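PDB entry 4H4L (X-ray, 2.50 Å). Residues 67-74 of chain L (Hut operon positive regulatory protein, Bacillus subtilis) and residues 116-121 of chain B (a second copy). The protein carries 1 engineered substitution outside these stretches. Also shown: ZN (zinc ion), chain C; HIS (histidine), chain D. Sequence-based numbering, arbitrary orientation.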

ATOM      1  N   GLU L  67      28.020  10.415 -12.493  1.00 59.30           N
ATOM      2  CA  GLU L  67      28.982   9.591 -11.750  1.00 61.24           C
ATOM      3  C   GLU L  67      28.552   9.393 -10.283  1.00 57.34           C
ATOM      4  O   GLU L  67      28.130  10.341  -9.627  1.00 57.08           O
ATOM      5  CB  GLU L  67      30.411  10.192 -11.854  1.00 63.26           C
ATOM      6  CG  GLU L  67      30.537  11.728 -11.714  1.00 78.51           C
ATOM      7  CD  GLU L  67      30.153  12.568 -12.963  1.00 78.06           C
ATOM      8  OE1 GLU L  67      29.135  13.294 -12.886  1.00 70.40           O
ATOM      9  OE2 GLU L  67      30.871  12.547 -14.003  1.00 72.76           O
ATOM     10  N   GLY L  68      28.641   8.167  -9.773  1.00 52.33           N
ATOM     11  CA  GLY L  68      28.407   7.909  -8.342  1.00 55.49           C
ATOM     12  C   GLY L  68      26.957   7.540  -8.021  1.00 59.76           C
ATOM     13  O   GLY L  68      26.114   7.477  -8.920  1.00 56.25           O
ATOM     14  N   TYR L  69      26.644   7.283  -6.751  1.00 55.46           N
ATOM     15  CA  TYR L  69      25.321   6.736  -6.446  1.00 53.48           C
ATOM     16  C   TYR L  69      24.408   7.771  -5.781  1.00 50.14           C
ATOM     17  O   TYR L  69      23.219   7.850  -6.094  1.00 42.82           O
ATOM     18  CB  TYR L  69      25.413   5.403  -5.682  1.00 48.51           C
ATOM     19  CG  TYR L  69      24.082   4.758  -5.321  1.00 52.24           C
ATOM     20  CD1 TYR L  69      23.084   4.559  -6.282  1.00 54.13           C
ATOM     21  CD2 TYR L  69      23.829   4.311  -4.014  1.00 55.46           C
ATOM     22  CE1 TYR L  69      21.870   3.953  -5.945  1.00 51.92           C
ATOM     23  CE2 TYR L  69      22.617   3.709  -3.670  1.00 51.10           C
ATOM     24  CZ  TYR L  69      21.649   3.529  -4.636  1.00 49.03           C
ATOM     25  OH  TYR L  69      20.467   2.917  -4.317  1.00 46.23           O
ATOM     26  N   ARG L  70      25.010   8.603  -4.943  1.00 50.84           N
ATOM     27  CA  ARG L  70      24.305   9.572  -4.120  1.00 58.29           C
ATOM     28  C   ARG L  70      23.181  10.321  -4.856  1.00 61.85           C
ATOM     29  O   ARG L  70      22.004  10.227  -4.472  1.00 60.76           O
ATOM     30  CB  ARG L  70      25.328  10.540  -3.516  1.00 59.77           C
ATOM     31  CG  ARG L  70      24.748  11.676  -2.707  1.00 62.90           C
ATOM     32  CD  ARG L  70      25.876  12.372  -1.984  1.00 61.01           C
ATOM     33  NE  ARG L  70      25.450  12.703  -0.631  1.00 73.11           N
ATOM     34  CZ  ARG L  70      26.243  13.201   0.320  1.00 81.36           C
ATOM     35  NH1 ARG L  70      25.739  13.463   1.522  1.00 79.22           N
ATOM     36  NH2 ARG L  70      27.535  13.439   0.080  1.00 86.05           N
ATOM     37  N   GLU L  71      23.552  11.052  -5.907  1.00 61.20           N
ATOM     38  CA  GLU L  71      22.634  11.974  -6.578  1.00 60.31           C
ATOM     39  C   GLU L  71      21.616  11.172  -7.399  1.00 60.99           C
ATOM     40  O   GLU L  71      20.488  11.620  -7.633  1.00 62.35           O
ATOM     41  CB  GLU L  71      23.391  13.001  -7.459  1.00 56.44           C
ATOM     42  CG  GLU L  71      24.583  13.688  -6.790  1.00 55.28           C
ATOM     43  CD  GLU L  71      24.870  15.072  -7.356  1.00 54.27           C
ATOM     44  OE1 GLU L  71      25.006  15.212  -8.582  1.00 55.38           O
ATOM     45  OE2 GLU L  71      24.961  16.039  -6.575  1.00 51.82           O
ATOM     46  N   SER L  72      22.025   9.986  -7.841  1.00 57.91           N
ATOM     47  CA  SER L  72      21.132   9.094  -8.552  1.00 56.49           C
ATOM     48  C   SER L  72      20.045   8.613  -7.577  1.00 61.12           C
ATOM     49  O   SER L  72      18.886   8.438  -7.968  1.00 64.56           O
ATOM     50  CB  SER L  72      21.902   7.897  -9.112  1.00 54.62           C
ATOM     51  OG  SER L  72      22.433   8.179 -10.388  1.00 52.63           O
ATOM     52  N   HIS L  73      20.445   8.442  -6.312  1.00 55.87           N
ATOM     53  CA  HIS L  73      19.615   7.860  -5.262  1.00 50.64           C
ATOM     54  C   HIS L  73      18.515   8.798  -4.854  1.00 51.32           C
ATOM     55  O   HIS L  73      17.343   8.378  -4.791  1.00 44.85           O
ATOM     56  CB  HIS L  73      20.467   7.465  -4.051  1.00 46.54           C
ATOM     57  CG  HIS L  73      19.697   6.722  -2.975  1.00 45.50           C
ATOM     58  ND1 HIS L  73      19.456   7.250  -1.756  1.00 42.54           N
ATOM     59  CD2 HIS L  73      19.110   5.459  -2.975  1.00 43.09           C
ATOM     60  CE1 HIS L  73      18.782   6.364  -1.010  1.00 39.47           C
ATOM     61  NE2 HIS L  73      18.564   5.274  -1.759  1.00 44.37           N
ATOM     62  N   ALA L  74      18.902  10.048  -4.551  1.00 49.14           N
ATOM     63  CA  ALA L  74      17.983  11.155  -4.251  1.00 49.63           C
ATOM     64  C   ALA L  74      16.913  11.364  -5.347  1.00 51.84           C
ATOM     65  O   ALA L  74      15.711  11.403  -5.052  1.00 50.34           O
ATOM     66  CB  ALA L  74      18.765  12.436  -4.025  1.00 47.97           C
TER
HETATM   67 ZN    ZN C 202      17.069   3.769  -1.506  1.00 54.40          ZN
HETATM   68  N   HIS D 203      16.735   1.032  -8.330  1.00 47.82           N
HETATM   69  CA  HIS D 203      16.948   1.816  -7.094  1.00 46.47           C
HETATM   70  C   HIS D 203      18.153   2.602  -7.378  1.00 46.71           C
HETATM   71  O   HIS D 203      18.389   2.846  -8.555  1.00 52.21           O
HETATM   72  CB  HIS D 203      17.206   0.893  -5.907  1.00 52.51           C
HETATM   73  CG  HIS D 203      16.605   1.363  -4.595  1.00 48.22           C
HETATM   74  ND1 HIS D 203      15.588   0.694  -3.987  1.00 46.94           N
HETATM   75  CD2 HIS D 203      16.915   2.443  -3.767  1.00 46.63           C
HETATM   76  CE1 HIS D 203      15.284   1.308  -2.827  1.00 46.42           C
HETATM   77  NE2 HIS D 203      16.080   2.376  -2.702  1.00 44.64           N
HETATM   78  OXT HIS D 203      18.907   2.990  -6.491  1.00 43.54           O
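Chain B 116-121: AEGDWI

Residues 116-121 of chain B approach the start of the chain L helix as a loop that leads into a strand at Trp B120. Glu B117 lies nearest in backbone register, with Glu B117 CA 6.1 Å from Arg L70 CA, and its folded side chain (m, m) brings the carboxylate to two successive amides. Tyr L69 N donates to Glu B117 OE2 at 2.8 Å and, weakly, to Glu B117 OE1 at 3.3 Å; Arg L70 N donates to Glu B117 OE1 at 3.1 Å. The helix leaves these amides available, since its own bonds begin with His L73 N to Tyr L69 O (2.8 Å) and Ala L74 N to Arg L70 O (3.1 Å).

The end of the Arg L70 side chain comes nearer to chain B, with Glu B117 O and Asp B119 O over one guanidinium face. Its NH2 lies 3.5 Å from Gly B118 CA, where a CB would clash; NH1 is satisfied elsewhere in the structure. Glu B117 O accepts a weak bond from Trp B120 NE1 (3.3 Å).

The indole CH2 of Trp B120 is 3.3 Å from Tyr L69 CE2, the rings meeting rim to rim, and lies over one face of His L73, 3.8 Å from ND1. Tyr L69 OH donates to the bound histidine OXT (2.7 Å), while His L73 NE2 binds zinc at 2.1 Å.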

ATOM      1  N   ALA B 116      33.918   9.929  -1.942  1.00 81.18           N
ATOM      2  CA  ALA B 116      33.172  11.084  -2.429  1.00 80.59           C
ATOM      3  C   ALA B 116      31.665  10.768  -2.483  1.00 80.23           C
ATOM      4  O   ALA B 116      30.877  11.540  -3.045  1.00 79.13           O
ATOM      5  CB  ALA B 116      33.707  11.533  -3.784  1.00 72.25           C
ATOM      6  N   GLU B 117      31.280   9.635  -1.882  1.00 79.45           N
ATOM      7  CA  GLU B 117      29.867   9.244  -1.704  1.00 71.93           C
ATOM      8  C   GLU B 117      29.222   9.846  -0.436  1.00 70.19           C
ATOM      9  O   GLU B 117      28.004   9.755  -0.242  1.00 65.02           O
ATOM     10  CB  GLU B 117      29.720   7.715  -1.699  1.00 69.42           C
ATOM     11  CG  GLU B 117      29.912   7.031  -3.053  1.00 77.67           C
ATOM     12  CD  GLU B 117      28.682   7.088  -3.977  1.00 84.50           C
ATOM     13  OE1 GLU B 117      27.633   7.674  -3.586  1.00 80.91           O
ATOM     14  OE2 GLU B 117      28.769   6.539  -5.110  1.00 75.55           O
ATOM     15  N   GLY B 118      30.045  10.458   0.417  1.00 71.29           N
ATOM     16  CA  GLY B 118      29.573  11.096   1.649  1.00 68.91           C
ATOM     17  C   GLY B 118      29.127  10.081   2.686  1.00 68.71           C
ATOM     18  O   GLY B 118      29.414   8.890   2.547  1.00 69.48           O
ATOM     19  N   ASP B 119      28.437  10.563   3.723  1.00 65.37           N
ATOM     20  CA  ASP B 119      27.784   9.717   4.719  1.00 61.99           C
ATOM     21  C   ASP B 119      26.463   9.112   4.239  1.00 66.01           C
ATOM     22  O   ASP B 119      25.795   9.617   3.327  1.00 59.85           O
ATOM     23  CB  ASP B 119      27.492  10.509   5.992  1.00 65.81           C
ATOM     24  CG  ASP B 119      28.641  10.503   6.971  1.00 66.27           C
ATOM     25  OD1 ASP B 119      29.660   9.844   6.677  1.00 75.40           O
ATOM     26  OD2 ASP B 119      28.521  11.152   8.044  1.00 58.10           O
ATOM     27  N   TRP B 120      26.097   8.021   4.896  1.00 62.01           N
ATOM     28  CA  TRP B 120      24.832   7.361   4.707  1.00 55.60           C
ATOM     29  C   TRP B 120      24.334   7.006   6.066  1.00 57.47           C
ATOM     30  O   TRP B 120      25.134   6.883   6.999  1.00 58.82           O
ATOM     31  CB  TRP B 120      25.042   6.114   3.895  1.00 57.55           C
ATOM     32  CG  TRP B 120      25.189   6.412   2.444  1.00 58.94           C
ATOM     33  CD1 TRP B 120      26.232   7.071   1.826  1.00 61.25           C
ATOM     34  CD2 TRP B 120      24.240   6.098   1.371  1.00 59.03           C
ATOM     35  NE1 TRP B 120      26.008   7.173   0.485  1.00 60.70           N
ATOM     36  CE2 TRP B 120      24.828   6.612   0.147  1.00 59.37           C
ATOM     37  CE3 TRP B 120      23.014   5.456   1.306  1.00 61.22           C
ATOM     38  CZ2 TRP B 120      24.202   6.467  -1.092  1.00 63.57           C
ATOM     39  CZ3 TRP B 120      22.387   5.321   0.054  1.00 60.70           C
ATOM     40  CH2 TRP B 120      22.967   5.819  -1.114  1.00 55.71           C
ATOM     41  N   ILE B 121      23.017   6.876   6.217  1.00 54.88           N
ATOM     42  CA  ILE B 121      22.460   6.465   7.501  1.00 53.51           C
ATOM     43  C   ILE B 121      21.698   5.156   7.356  1.00 51.92           C
ATOM     44  O   ILE B 121      21.037   4.932   6.337  1.00 53.35           O
ATOM     45  CB  ILE B 121      21.623   7.580   8.181  1.00 55.12           C
ATOM     46  CG1 ILE B 121      21.570   7.344   9.686  1.00 50.60           C
ATOM     47  CG2 ILE B 121      20.223   7.722   7.581  1.00 56.01           C
ATOM     48  CD1 ILE B 121      21.147   8.575  10.456  1.00 50.36           C
TER